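Local coordinates for putative type VI secretion protein (Escherichia coli, PDB 6SKI), which probably hydrolyses phospholipids as a toxic effector that the bacterium loads onto the VgrG spike of its type VI secretion system, at residues A[160-165]-A[207-212]; A[99-104]-A[242-247]; A[344-349]-A[381-386]; A[331-336]-A[356-361]. One frame throughout, in Å; residues are numbered along the deposited sequence.

Contact 1: residues A[160-165]-A[207-212]; sequences KTDEAM and ANRVME
Arg209 reaches Thr161 and Asp162 through a chain that turns at its third torsion (chi3 66°), which swings the guanidinium group across to helix 156-178, while a bend at chi2 brings the methyl end of Met165 back over that group. The two helices are too far apart for backbone contact, their axes 11.6 Å from each other at the closest point, so side chains bridge the gap, Arg209 from one helix and Thr161, Asp162 and Met165 from the other. NH1 does the polar work. Arg209 NH1 donates to Asp162 OD1 at 2.7 Å, a salt bridge with an N-H...O angle of 156°. The carboxylate oxygen lies in the guanidinium plane and is met nearly end-on, but the two flat groups are twisted by 70°, so this is a single-oxygen contact and not a paired, coplanar one. Thr161 OG1 is 2.8 Å from the same Arg209 NH1, at an angle that makes the bond weak; the firmer partner of that hydroxyl is the carbonyl of Val158, one turn earlier. Met165 covers one face of the guanidinium, its CE lying 3.4 Å from Arg209 NE and 3.5 Å from Arg209 CZ. Ile217 and Ala216 of helix 215-225 also touch Arg209, and Asp214 offers NH2 a long, weak ion pair. Helix 198-211 follows strand 184-195 of the large mixed sheet, and this contact ties it to its neighbour 156-178. With Arg209 buried, Asp162 probably balances most of its charge, meeting the guanidinium at its edge while the methionine methyl group packs on the flat face.

Contact 2: residues A[99-104]-A[242-247]; sequences YSNIHW and GLFDTV
Phe244 meets Asn101 face-on through a CH-pi contact: Asn101 CB sits 4.0 Å from the centroid of the Phe244 ring, 28° off its normal, and lies nearest to the outer end of the ring, 3.6 Å from Phe244 CZ. The amide runs on past the rim, Asn101 ND2 lying 3.7 Å from Phe244 CE1. It is not parallel to the ring, the planes being 49° apart. That amide nitrogen has its polar partner outside the pair, in the carbonyl of Ala417 at the start of helix 416-431.

Phe244 follows directly on strand 237-243 of the mixed sheet, in a fold assigned to the alpha/beta hydrolase clan. Asp245, next in the chain, bonds His310, also pairs with Arg534, and with Ser197 fits the charge-relay geometry of a Ser-His-Asp triad, consistent with a lipase. The phenylalanine thus packs on the opening turn of helix 101-108 right beside the presumed acid.

The purely apolar part of the contact comes at the ring edge. The Ile102 and Phe244 side chains run antiparallel alongside each other. Ile102 CG1 lies anti to the carbonyl carbon (chi1 -62°) and the chain turns again at chi2, which carries CD1 into the ring plane, 3.7 Å from Phe244 CD2. Met424 of helix 416-431 and Ile282 of strand 278-284 also touch Phe244.

Contact 3: residues A[344-349]-A[381-386]; sequences TREMDT and IRSIGV
Strand 376-386 is an outer strand of the three-stranded antiparallel sheet it forms with 398-409 and 328-341, and the loop leading into helix 350-362 folds against its face through Glu346 and Met347. Residues 345-348 make a type I beta turn, closed by a bond from Asp348 N to Arg345 O, and the two central residues of that turn are the ones that meet the strand. Ile381 and Ser383, two apart, present their side chains on this face; Arg382 between them turns the other way, to a salt bridge with Glu84 of helix 72-85.

The apolar part is carried by the two branches of Ile381. Its CG2 packs 3.7 Å from Glu346 CB, on the aliphatic stem of the glutamate, and Met347 CG crosses at about a right angle to touch Ile381 CD1 at 4.0 Å. Tyr352, in the first turn of the helix, touches both Ile381 and Met347.

Beyond its stem Glu346 bends at chi2 (144°) and brings its carboxylate to Ser383. The hydroxyl of Ser383 donates to it, OG lying 2.8 Å from Glu346 OE2 and approaching from above the carboxylate plane, 60° out of it.

Contact 4: residues A[331-336]-A[356-361]; sequences FLSCPE and EQVRKM
Helix 350-362 lies on one face of the small antiparallel sheet, and here it meets strand 328-341 at the short loop that interrupts it. Ser333 sits in this loop, with backbone bonds to strand 398-409 on both sides of it, from Leu332 to Val405 and from Glu336 to Ala403. The contact is small and contains no hydrogen bond between the segments; it rests on one valine of the helix set against one serine.

Val358 turns both methyl groups to the loop. CG1 does most of the touching, 3.6 Å from Ser333 CB, and stands 4.1 Å from the carbonyl oxygen Leu332 O. The serine hydroxyl lies opposite its own backbone nitrogen (chi1 179°), which extends it toward the helix, where Ser333 OG is 3.7 Å from Val358 CG2 and 3.8 Å from Val358 CG1. It meets the two methyl groups in a van der Waals contact. The backbones are close here, Ser333 CA being 6.7 Å from Val358 CA.

Along the helix there is a salt-bridge network: Arg359 NH2 makes a weak bond to Glu356 OE1 at 2.9 Å, and Lys360 shares the same oxygen. The Arg359 side chain also touches Leu377 and Thr379 of strand 376-386. On the reverse face, Phe331 and Pro335 pack on helix 72-85, so the sheet is layered between two helices. Strands 328-341 and 376-386 run parallel with 398-409 between them, and the helix that joins them across this face makes a split beta-alpha-beta unit.

How the contacts relate
From the N terminus, contact 2 opens first, at residues 99-104, and closes at 242-247. Contact 1 is nested inside that long loop, joining two helices that flank the large mixed sheet; their centres lie about 17 Å apart and the two contacts do not touch. Further along come contacts 4 and 3, whose segments alternate: 331-336, 344-349, 356-361, 381-386. They therefore cross, binding the successive strand, loop and helix to each other around the small antiparallel sheet, with centres about 16 Å apart. Contacts 1 and 3, on opposite sides of the chain's centre, lie about 57 Å apart between centres, so the pairs hold separate parts of an elongated molecule.

Contact 1: residues A[160-165]-A[207-212]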
loop_
_atom_site.group_PDB
_atom_site.type_symbol
_atom_site.label_atom_id
_atom_site.label_comp_id
_atom_site.label_asym_id
_atom_site.label_seq_id
_atom_site.Cartn_x
_atom_site.Cartn_y
_atom_site.Cartn_z
ATOM N N LYS A 160 -6.056 -1.337 -8.780
ATOM C CA LYS A 160 -4.623 -1.512 -8.598
ATOM C C LYS A 160 -4.201 -2.938 -8.913
ATOM O O LYS A 160 -3.104 -3.160 -9.424
ATOM C CB LYS A 160 -4.218 -1.121 -7.180
ATOM C CG LYS A 160 -4.184 0.378 -6.971
ATOM C CD LYS A 160 -2.913 0.985 -7.515
ATOM C CE LYS A 160 -3.070 2.471 -7.740
ATOM N NZ LYS A 160 -1.869 3.054 -8.385
ATOM N N THR A 161 -5.057 -3.919 -8.629
ATOM C CA THR A 161 -4.737 -5.276 -9.072
ATOM C C THR A 161 -4.744 -5.385 -10.596
ATOM O O THR A 161 -3.932 -6.121 -11.173
ATOM C CB THR A 161 -5.694 -6.287 -8.448
ATOM O OG1 THR A 161 -7.016 -6.077 -8.953
ATOM C CG2 THR A 161 -5.688 -6.148 -6.942
ATOM N N ASP A 162 -5.607 -4.626 -11.268
ATOM C CA ASP A 162 -5.591 -4.612 -12.730
ATOM C C ASP A 162 -4.322 -3.954 -13.267
ATOM O O ASP A 162 -3.679 -4.468 -14.200
ATOM C CB ASP A 162 -6.823 -3.876 -13.253
ATOM C CG ASP A 162 -8.097 -4.671 -13.071
ATOM O OD1 ASP A 162 -8.159 -5.489 -12.131
ATOM O OD2 ASP A 162 -9.041 -4.473 -13.862
ATOM N N GLU A 163 -3.944 -2.819 -12.677
ATOM C CA GLU A 163 -2.669 -2.199 -13.007
ATOM C C GLU A 163 -1.518 -3.152 -12.732
ATOM O O GLU A 163 -0.520 -3.151 -13.457
ATOM C CB GLU A 163 -2.500 -0.902 -12.213
ATOM C CG GLU A 163 -1.060 -0.448 -12.050
ATOM C CD GLU A 163 -0.947 0.970 -11.529
ATOM O OE1 GLU A 163 0.177 1.387 -11.177
ATOM O OE2 GLU A 163 -1.982 1.667 -11.471
ATOM N N ALA A 164 -1.654 -3.990 -11.706
ATOM C CA ALA A 164 -0.638 -4.992 -11.420
ATOM C C ALA A 164 -0.559 -6.024 -12.529
ATOM O O ALA A 164 0.525 -6.507 -12.849
ATOM C CB ALA A 164 -0.926 -5.669 -10.083
ATOM N N MET A 165 -1.699 -6.393 -13.113
ATOM C CA MET A 165 -1.655 -7.313 -14.250
ATOM C C MET A 165 -0.918 -6.695 -15.433
ATOM O O MET A 165 -0.078 -7.350 -16.069
ATOM C CB MET A 165 -3.062 -7.729 -14.671
ATOM C CG MET A 165 -3.996 -7.995 -13.528
ATOM S SD MET A 165 -3.930 -9.704 -12.994
ATOM C CE MET A 165 -4.585 -9.562 -11.336
ATOM N N ALA A 207 -3.720 -11.730 -4.278
ATOM C CA ALA A 207 -3.486 -13.120 -3.921
ATOM C C ALA A 207 -4.738 -13.945 -4.161
ATOM O O ALA A 207 -4.665 -15.054 -4.703
ATOM C CB ALA A 207 -3.034 -13.225 -2.468
ATOM N N ASN A 208 -5.902 -13.382 -3.838
ATOM C CA ASN A 208 -7.137 -14.122 -4.046
ATOM C C ASN A 208 -7.385 -14.341 -5.529
ATOM O O ASN A 208 -7.809 -15.428 -5.938
ATOM C CB ASN A 208 -8.302 -13.392 -3.389
ATOM C CG ASN A 208 -8.359 -13.625 -1.898
ATOM O OD1 ASN A 208 -8.428 -12.684 -1.114
ATOM N ND2 ASN A 208 -8.322 -14.887 -1.496
ATOM N N ARG A 209 -7.082 -13.338 -6.352
ATOM C CA ARG A 209 -7.207 -13.515 -7.792
ATOM C C ARG A 209 -6.273 -14.608 -8.284
ATOM O O ARG A 209 -6.582 -15.308 -9.253
ATOM C CB ARG A 209 -6.928 -12.198 -8.509
ATOM C CG ARG A 209 -7.926 -11.114 -8.181
ATOM C CD ARG A 209 -7.639 -9.842 -8.943
ATOM N NE ARG A 209 -7.819 -10.020 -10.378
ATOM C CZ ARG A 209 -8.069 -9.029 -11.225
ATOM N NH1 ARG A 209 -8.172 -7.787 -10.782
ATOM N NH2 ARG A 209 -8.217 -9.281 -12.515
ATOM N N VAL A 210 -5.121 -14.772 -7.633
ATOM C CA VAL A 210 -4.238 -15.869 -8.005
ATOM C C VAL A 210 -4.793 -17.183 -7.480
ATOM O O VAL A 210 -4.657 -18.232 -8.119
ATOM C CB VAL A 210 -2.809 -15.604 -7.499
ATOM C CG1 VAL A 210 -1.915 -16.792 -7.787
ATOM C CG2 VAL A 210 -2.253 -14.353 -8.136
ATOM N N MET A 211 -5.449 -17.146 -6.321
ATOM C CA MET A 211 -6.029 -18.364 -5.770
ATOM C C MET A 211 -7.237 -18.807 -6.581
ATOM O O MET A 211 -7.428 -20.004 -6.816
ATOM C CB MET A 211 -6.414 -18.140 -4.310
ATOM C CG MET A 211 -6.501 -19.398 -3.482
ATOM S SD MET A 211 -7.389 -19.100 -1.948
ATOM C CE MET A 211 -7.423 -20.749 -1.256
ATOM N N GLU A 212 -8.049 -17.852 -7.024
ATOM C CA GLU A 212 -9.184 -18.126 -7.891
ATOM C C GLU A 212 -8.772 -18.412 -9.324
ATOM O O GLU A 212 -9.642 -18.697 -10.154
ATOM C CB GLU A 212 -10.146 -16.941 -7.867
ATOM C CG GLU A 212 -10.982 -16.857 -6.612
ATOM C CD GLU A 212 -11.434 -15.445 -6.314
ATOM O OE1 GLU A 212 -11.755 -15.160 -5.142
ATOM O OE2 GLU A 212 -11.460 -14.618 -7.250
#

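Contact 2: residues A[99-104]-A[242-247]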
loop_
_atom_site.group_PDB
_atom_site.type_symbol
_atom_site.label_atom_id
_atom_site.label_comp_id
_atom_site.label_asym_id
_atom_site.label_seq_id
_atom_site.Cartn_x
_atom_site.Cartn_y
_atom_site.Cartn_z
ATOM N N TYR A 99 9.817 7.565 1.427
ATOM C CA TYR A 99 9.808 6.220 0.874
ATOM C C TYR A 99 9.249 5.239 1.893
ATOM O O TYR A 99 9.628 5.255 3.067
ATOM C CB TYR A 99 11.224 5.820 0.472
ATOM C CG TYR A 99 11.737 6.563 -0.731
ATOM C CD1 TYR A 99 10.981 6.655 -1.886
ATOM C CD2 TYR A 99 12.976 7.183 -0.708
ATOM C CE1 TYR A 99 11.444 7.335 -2.988
ATOM C CE2 TYR A 99 13.449 7.868 -1.805
ATOM C CZ TYR A 99 12.679 7.940 -2.944
ATOM O OH TYR A 99 13.144 8.622 -4.043
ATOM N N SER A 100 8.339 4.384 1.443
ATOM C CA SER A 100 7.736 3.391 2.319
ATOM C C SER A 100 8.651 2.177 2.395
ATOM O O SER A 100 9.733 2.144 1.806
ATOM C CB SER A 100 6.344 3.017 1.826
ATOM O OG SER A 100 6.303 2.969 0.414
ATOM N N ASN A 101 8.216 1.149 3.112
ATOM C CA ASN A 101 8.971 -0.089 3.182
ATOM C C ASN A 101 8.750 -0.959 1.959
ATOM O O ASN A 101 9.562 -1.849 1.693
ATOM C CB ASN A 101 8.590 -0.868 4.441
ATOM C CG ASN A 101 9.370 -0.427 5.654
ATOM O OD1 ASN A 101 10.371 0.274 5.538
ATOM N ND2 ASN A 101 8.911 -0.827 6.829
ATOM N N ILE A 102 7.685 -0.705 1.200
ATOM C CA ILE A 102 7.493 -1.392 -0.069
ATOM C C ILE A 102 8.504 -0.896 -1.091
ATOM O O ILE A 102 9.018 -1.671 -1.902
ATOM C CB ILE A 102 6.045 -1.210 -0.556
ATOM C CG1 ILE A 102 5.076 -1.833 0.446
ATOM C CG2 ILE A 102 5.856 -1.822 -1.926
ATOM C CD1 ILE A 102 5.308 -3.299 0.665
ATOM N N HIS A 103 8.826 0.397 -1.049
ATOM C CA HIS A 103 9.894 0.929 -1.886
ATOM C C HIS A 103 11.216 0.227 -1.604
ATOM O O HIS A 103 11.932 -0.176 -2.526
ATOM C CB HIS A 103 10.029 2.433 -1.654
ATOM C CG HIS A 103 11.130 3.068 -2.441
ATOM N ND1 HIS A 103 12.393 3.262 -1.926
ATOM C CD2 HIS A 103 11.156 3.568 -3.698
ATOM C CE1 HIS A 103 13.153 3.841 -2.837
ATOM N NE2 HIS A 103 12.425 4.041 -3.920
ATOM N N TRP A 104 11.551 0.065 -0.326
ATOM C CA TRP A 104 12.826 -0.540 0.037
ATOM C C TRP A 104 12.835 -2.031 -0.261
ATOM O O TRP A 104 13.868 -2.583 -0.649
ATOM C CB TRP A 104 13.120 -0.278 1.509
ATOM C CG TRP A 104 13.302 1.165 1.813
ATOM C CD1 TRP A 104 12.582 1.910 2.691
ATOM C CD2 TRP A 104 14.266 2.048 1.234
ATOM N NE1 TRP A 104 13.033 3.204 2.697
ATOM C CE2 TRP A 104 14.070 3.314 1.809
ATOM C CE3 TRP A 104 15.279 1.889 0.285
ATOM C CZ2 TRP A 104 14.846 4.415 1.469
ATOM C CZ3 TRP A 104 16.045 2.981 -0.051
ATOM C CH2 TRP A 104 15.826 4.228 0.538
ATOM N N GLY A 242 3.414 -10.612 1.870
ATOM C CA GLY A 242 3.923 -9.743 2.908
ATOM C C GLY A 242 3.097 -8.487 3.061
ATOM O O GLY A 242 3.072 -7.641 2.166
ATOM N N LEU A 243 2.420 -8.350 4.195
ATOM C CA LEU A 243 1.503 -7.249 4.435
ATOM C C LEU A 243 2.026 -6.401 5.581
ATOM O O LEU A 243 2.525 -6.933 6.575
ATOM C CB LEU A 243 0.108 -7.769 4.764
ATOM C CG LEU A 243 -0.409 -8.885 3.860
ATOM C CD1 LEU A 243 -1.587 -9.576 4.509
ATOM C CD2 LEU A 243 -0.776 -8.352 2.490
ATOM N N PHE A 244 1.921 -5.083 5.446
ATOM C CA PHE A 244 2.488 -4.197 6.454
ATOM C C PHE A 244 1.459 -3.586 7.395
ATOM O O PHE A 244 1.725 -3.499 8.594
ATOM C CB PHE A 244 3.308 -3.090 5.794
ATOM C CG PHE A 244 4.748 -3.453 5.598
ATOM C CD1 PHE A 244 5.593 -3.564 6.686
ATOM C CD2 PHE A 244 5.259 -3.685 4.339
ATOM C CE1 PHE A 244 6.913 -3.896 6.522
ATOM C CE2 PHE A 244 6.582 -4.018 4.172
ATOM C CZ PHE A 244 7.410 -4.123 5.266
ATOM N N ASP A 245 0.327 -3.091 6.901
ATOM C CA ASP A 245 -0.780 -2.783 7.800
ATOM C C ASP A 245 -2.079 -2.690 7.017
ATOM O O ASP A 245 -2.428 -1.603 6.558
ATOM C CB ASP A 245 -0.516 -1.464 8.532
ATOM C CG ASP A 245 -1.197 -1.390 9.881
ATOM O OD1 ASP A 245 -1.466 -2.448 10.474
ATOM O OD2 ASP A 245 -1.463 -0.264 10.346
ATOM N N THR A 246 -2.850 -3.768 6.934
ATOM C CA THR A 246 -3.962 -3.799 5.988
ATOM C C THR A 246 -5.061 -2.844 6.434
ATOM O O THR A 246 -5.697 -3.052 7.471
ATOM C CB THR A 246 -4.505 -5.213 5.834
ATOM O OG1 THR A 246 -3.417 -6.117 5.615
ATOM C CG2 THR A 246 -5.449 -5.278 4.651
ATOM N N VAL A 247 -5.274 -1.793 5.654
ATOM C CA VAL A 247 -6.386 -0.872 5.833
ATOM C C VAL A 247 -7.117 -0.851 4.500
ATOM O O VAL A 247 -6.657 -0.221 3.542
ATOM C CB VAL A 247 -5.929 0.530 6.245
ATOM C CG1 VAL A 247 -7.112 1.477 6.308
ATOM C CG2 VAL A 247 -5.202 0.485 7.574
#

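Contact 3: residues A[344-349]-A[381-386]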
loop_
_atom_site.group_PDB
_atom_site.type_symbol
_atom_site.label_atom_id
_atom_site.label_comp_id
_atom_site.label_asym_id
_atom_site.label_seq_id
_atom_site.Cartn_x
_atom_site.Cartn_y
_atom_site.Cartn_z
ATOM N N THR A 344 -14.441 36.558 33.453
ATOM C CA THR A 344 -14.243 35.149 33.773
ATOM C C THR A 344 -12.823 34.704 33.446
ATOM O O THR A 344 -12.291 35.012 32.376
ATOM C CB THR A 344 -15.251 34.292 33.007
ATOM O OG1 THR A 344 -16.581 34.659 33.389
ATOM C CG2 THR A 344 -15.039 32.816 33.303
ATOM N N ARG A 345 -12.214 33.970 34.374
ATOM C CA ARG A 345 -10.871 33.444 34.174
ATOM C C ARG A 345 -10.916 32.297 33.175
ATOM O O ARG A 345 -11.802 31.441 33.240
ATOM C CB ARG A 345 -10.283 32.960 35.498
ATOM C CG ARG A 345 -10.527 33.890 36.665
ATOM C CD ARG A 345 -10.021 33.285 37.966
ATOM N NE ARG A 345 -10.679 33.857 39.139
ATOM C CZ ARG A 345 -10.536 35.113 39.554
ATOM N NH1 ARG A 345 -11.184 35.530 40.633
ATOM N NH2 ARG A 345 -9.739 35.952 38.904
ATOM N N GLU A 346 -9.959 32.287 32.245
ATOM C CA GLU A 346 -9.929 31.249 31.220
ATOM C C GLU A 346 -9.824 29.858 31.828
ATOM O O GLU A 346 -10.342 28.891 31.260
ATOM C CB GLU A 346 -8.762 31.499 30.269
ATOM C CG GLU A 346 -8.990 32.644 29.309
ATOM C CD GLU A 346 -7.722 33.427 29.046
ATOM O OE1 GLU A 346 -6.636 32.945 29.431
ATOM O OE2 GLU A 346 -7.809 34.531 28.469
ATOM N N MET A 347 -9.176 29.740 32.984
ATOM C CA MET A 347 -8.996 28.468 33.664
ATOM C C MET A 347 -10.172 28.116 34.560
ATOM O O MET A 347 -10.110 27.119 35.285
ATOM C CB MET A 347 -7.708 28.494 34.486
ATOM C CG MET A 347 -6.452 28.631 33.650
ATOM S SD MET A 347 -5.061 27.720 34.335
ATOM C CE MET A 347 -3.781 28.144 33.159
ATOM N N ASP A 348 -11.232 28.914 34.533
ATOM C CA ASP A 348 -12.458 28.647 35.270
ATOM C C ASP A 348 -13.619 28.480 34.302
ATOM O O ASP A 348 -14.736 28.939 34.547
ATOM C CB ASP A 348 -12.740 29.755 36.279
ATOM C CG ASP A 348 -13.326 29.227 37.570
ATOM O OD1 ASP A 348 -14.469 28.727 37.539
ATOM O OD2 ASP A 348 -12.648 29.308 38.615
ATOM N N THR A 349 -13.353 27.816 33.184
ATOM C CA THR A 349 -14.291 27.688 32.084
ATOM C C THR A 349 -14.586 26.211 31.854
ATOM O O THR A 349 -13.776 25.341 32.182
ATOM C CB THR A 349 -13.715 28.339 30.816
ATOM O OG1 THR A 349 -13.406 29.709 31.091
ATOM C CG2 THR A 349 -14.707 28.313 29.684
ATOM N N ILE A 381 -5.076 27.281 25.652
ATOM C CA ILE A 381 -6.241 28.145 25.776
ATOM C C ILE A 381 -6.141 29.247 24.733
ATOM O O ILE A 381 -5.080 29.857 24.560
ATOM C CB ILE A 381 -6.350 28.750 27.185
ATOM C CG1 ILE A 381 -6.221 27.666 28.250
ATOM C CG2 ILE A 381 -7.667 29.482 27.344
ATOM C CD1 ILE A 381 -6.215 28.214 29.652
ATOM N N ARG A 382 -7.244 29.492 24.040
ATOM C CA ARG A 382 -7.405 30.616 23.134
ATOM C C ARG A 382 -8.487 31.521 23.701
ATOM O O ARG A 382 -9.534 31.038 24.132
ATOM C CB ARG A 382 -7.797 30.132 21.740
ATOM C CG ARG A 382 -7.806 31.197 20.675
ATOM C CD ARG A 382 -7.880 30.560 19.307
ATOM N NE ARG A 382 -8.308 31.499 18.277
ATOM C CZ ARG A 382 -9.562 31.625 17.867
ATOM N NH1 ARG A 382 -10.513 30.878 18.405
ATOM N NH2 ARG A 382 -9.868 32.501 16.921
ATOM N N SER A 383 -8.231 32.823 23.728
ATOM C CA SER A 383 -9.232 33.795 24.143
ATOM C C SER A 383 -9.276 34.918 23.120
ATOM O O SER A 383 -8.270 35.599 22.901
ATOM C CB SER A 383 -8.926 34.344 25.535
ATOM O OG SER A 383 -7.553 34.668 25.663
ATOM N N ILE A 384 -10.433 35.106 22.495
ATOM C CA ILE A 384 -10.648 36.230 21.597
ATOM C C ILE A 384 -11.829 37.041 22.112
ATOM O O ILE A 384 -12.584 36.599 22.973
ATOM C CB ILE A 384 -10.873 35.789 20.138
ATOM C CG1 ILE A 384 -12.025 34.794 20.046
ATOM C CG2 ILE A 384 -9.608 35.189 19.563
ATOM C CD1 ILE A 384 -12.619 34.692 18.664
ATOM N N GLY A 385 -11.974 38.250 21.580
ATOM C CA GLY A 385 -13.116 39.070 21.924
ATOM C C GLY A 385 -14.323 38.732 21.071
ATOM O O GLY A 385 -14.207 38.318 19.920
ATOM N N VAL A 386 -15.508 38.911 21.648
ATOM C CA VAL A 386 -16.763 38.623 20.967
ATOM C C VAL A 386 -17.496 39.940 20.779
ATOM O O VAL A 386 -17.805 40.629 21.759
ATOM C CB VAL A 386 -17.622 37.618 21.749
ATOM C CG1 VAL A 386 -19.085 37.757 21.367
ATOM C CG2 VAL A 386 -17.138 36.204 21.502
#

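Contact 4: residues A[331-336]-A[356-361]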
loop_
_atom_site.group_PDB
_atom_site.type_symbol
_atom_site.label_atom_id
_atom_site.label_comp_id
_atom_site.label_asym_id
_atom_site.label_seq_id
_atom_site.Cartn_x
_atom_site.Cartn_y
_atom_site.Cartn_z
ATOM N N PHE A 331 -3.469 18.502 18.154
ATOM C CA PHE A 331 -4.586 18.555 19.083
ATOM C C PHE A 331 -4.958 17.132 19.465
ATOM O O PHE A 331 -5.372 16.344 18.612
ATOM C CB PHE A 331 -5.783 19.271 18.464
ATOM C CG PHE A 331 -5.685 20.764 18.501
ATOM C CD1 PHE A 331 -5.287 21.414 19.651
ATOM C CD2 PHE A 331 -6.009 21.520 17.393
ATOM C CE1 PHE A 331 -5.198 22.784 19.688
ATOM C CE2 PHE A 331 -5.927 22.892 17.430
ATOM C CZ PHE A 331 -5.519 23.524 18.577
ATOM N N LEU A 332 -4.802 16.799 20.739
ATOM C CA LEU A 332 -5.152 15.477 21.230
ATOM C C LEU A 332 -6.543 15.451 21.834
ATOM O O LEU A 332 -6.995 14.397 22.291
ATOM C CB LEU A 332 -4.118 15.006 22.251
ATOM C CG LEU A 332 -2.738 14.679 21.682
ATOM C CD1 LEU A 332 -1.954 13.821 22.653
ATOM C CD2 LEU A 332 -2.862 13.988 20.340
ATOM N N SER A 333 -7.223 16.589 21.840
ATOM C CA SER A 333 -8.637 16.691 22.142
ATOM C C SER A 333 -9.264 17.592 21.094
ATOM O O SER A 333 -8.598 18.452 20.514
ATOM C CB SER A 333 -8.874 17.259 23.544
ATOM O OG SER A 333 -10.255 17.384 23.822
ATOM N N CYS A 334 -10.542 17.388 20.840
ATOM C CA CYS A 334 -11.235 18.277 19.925
ATOM C C CYS A 334 -11.379 19.640 20.590
ATOM O O CYS A 334 -11.955 19.733 21.681
ATOM C CB CYS A 334 -12.600 17.711 19.550
ATOM S SG CYS A 334 -13.662 18.861 18.659
ATOM N N PRO A 335 -10.855 20.708 19.990
ATOM C CA PRO A 335 -10.921 22.020 20.639
ATOM C C PRO A 335 -12.361 22.450 20.853
ATOM O O PRO A 335 -13.201 22.338 19.959
ATOM C CB PRO A 335 -10.198 22.937 19.647
ATOM C CG PRO A 335 -9.328 22.014 18.864
ATOM C CD PRO A 335 -10.154 20.781 18.701
ATOM N N GLU A 336 -12.644 22.944 22.053
ATOM C CA GLU A 336 -14.000 23.317 22.426
ATOM C C GLU A 336 -14.031 24.790 22.798
ATOM O O GLU A 336 -13.192 25.253 23.573
ATOM C CB GLU A 336 -14.505 22.460 23.585
ATOM C CG GLU A 336 -15.352 21.283 23.143
ATOM C CD GLU A 336 -15.901 20.493 24.309
ATOM O OE1 GLU A 336 -15.336 20.599 25.416
ATOM O OE2 GLU A 336 -16.898 19.767 24.118
ATOM N N GLU A 356 -8.679 19.732 30.495
ATOM C CA GLU A 356 -7.832 19.179 31.544
ATOM C C GLU A 356 -8.235 17.749 31.879
ATOM O O GLU A 356 -7.373 16.906 32.162
ATOM C CB GLU A 356 -7.885 20.063 32.786
ATOM C CG GLU A 356 -6.926 21.233 32.733
ATOM C CD GLU A 356 -5.623 20.947 33.449
ATOM O OE1 GLU A 356 -5.663 20.311 34.524
ATOM O OE2 GLU A 356 -4.559 21.353 32.938
ATOM N N GLN A 357 -9.534 17.449 31.837
ATOM C CA GLN A 357 -9.967 16.066 31.999
ATOM C C GLN A 357 -9.390 15.184 30.902
ATOM O O GLN A 357 -8.904 14.080 31.173
ATOM C CB GLN A 357 -11.492 15.989 31.997
ATOM C CG GLN A 357 -12.111 15.982 33.377
ATOM C CD GLN A 357 -13.462 15.303 33.397
ATOM O OE1 GLN A 357 -14.132 15.203 32.370
ATOM N NE2 GLN A 357 -13.871 14.830 34.568
ATOM N N VAL A 358 -9.424 15.660 29.656
ATOM C CA VAL A 358 -8.873 14.880 28.551
ATOM C C VAL A 358 -7.368 14.706 28.713
ATOM O O VAL A 358 -6.820 13.638 28.419
ATOM C CB VAL A 358 -9.226 15.527 27.200
ATOM C CG1 VAL A 358 -8.615 14.733 26.065
ATOM C CG2 VAL A 358 -10.727 15.595 27.031
ATOM N N ARG A 359 -6.675 15.741 29.187
ATOM C CA ARG A 359 -5.229 15.635 29.360
ATOM C C ARG A 359 -4.874 14.626 30.442
ATOM O O ARG A 359 -3.941 13.831 30.277
ATOM C CB ARG A 359 -4.624 16.994 29.699
ATOM C CG ARG A 359 -3.123 17.049 29.489
ATOM C CD ARG A 359 -2.525 18.293 30.099
ATOM N NE ARG A 359 -3.184 18.641 31.353
ATOM C CZ ARG A 359 -2.808 18.188 32.544
ATOM N NH1 ARG A 359 -1.774 17.366 32.649
ATOM N NH2 ARG A 359 -3.467 18.556 33.631
ATOM N N LYS A 360 -5.608 14.635 31.553
ATOM C CA LYS A 360 -5.338 13.670 32.608
ATOM C C LYS A 360 -5.791 12.268 32.233
ATOM O O LYS A 360 -5.284 11.294 32.801
ATOM C CB LYS A 360 -6.013 14.102 33.911
ATOM C CG LYS A 360 -5.624 15.490 34.375
ATOM C CD LYS A 360 -6.248 15.817 35.716
ATOM C CE LYS A 360 -6.847 17.210 35.714
ATOM N NZ LYS A 360 -5.802 18.255 35.873
ATOM N N MET A 361 -6.721 12.143 31.287
ATOM C CA MET A 361 -7.062 10.830 30.757
ATOM C C MET A 361 -5.974 10.313 29.829
ATOM O O MET A 361 -5.658 9.119 29.839
ATOM C CB MET A 361 -8.396 10.898 30.018
ATOM C CG MET A 361 -8.934 9.555 29.562
ATOM S SD MET A 361 -8.456 9.177 27.865
ATOM C CE MET A 361 -9.446 10.357 26.956
#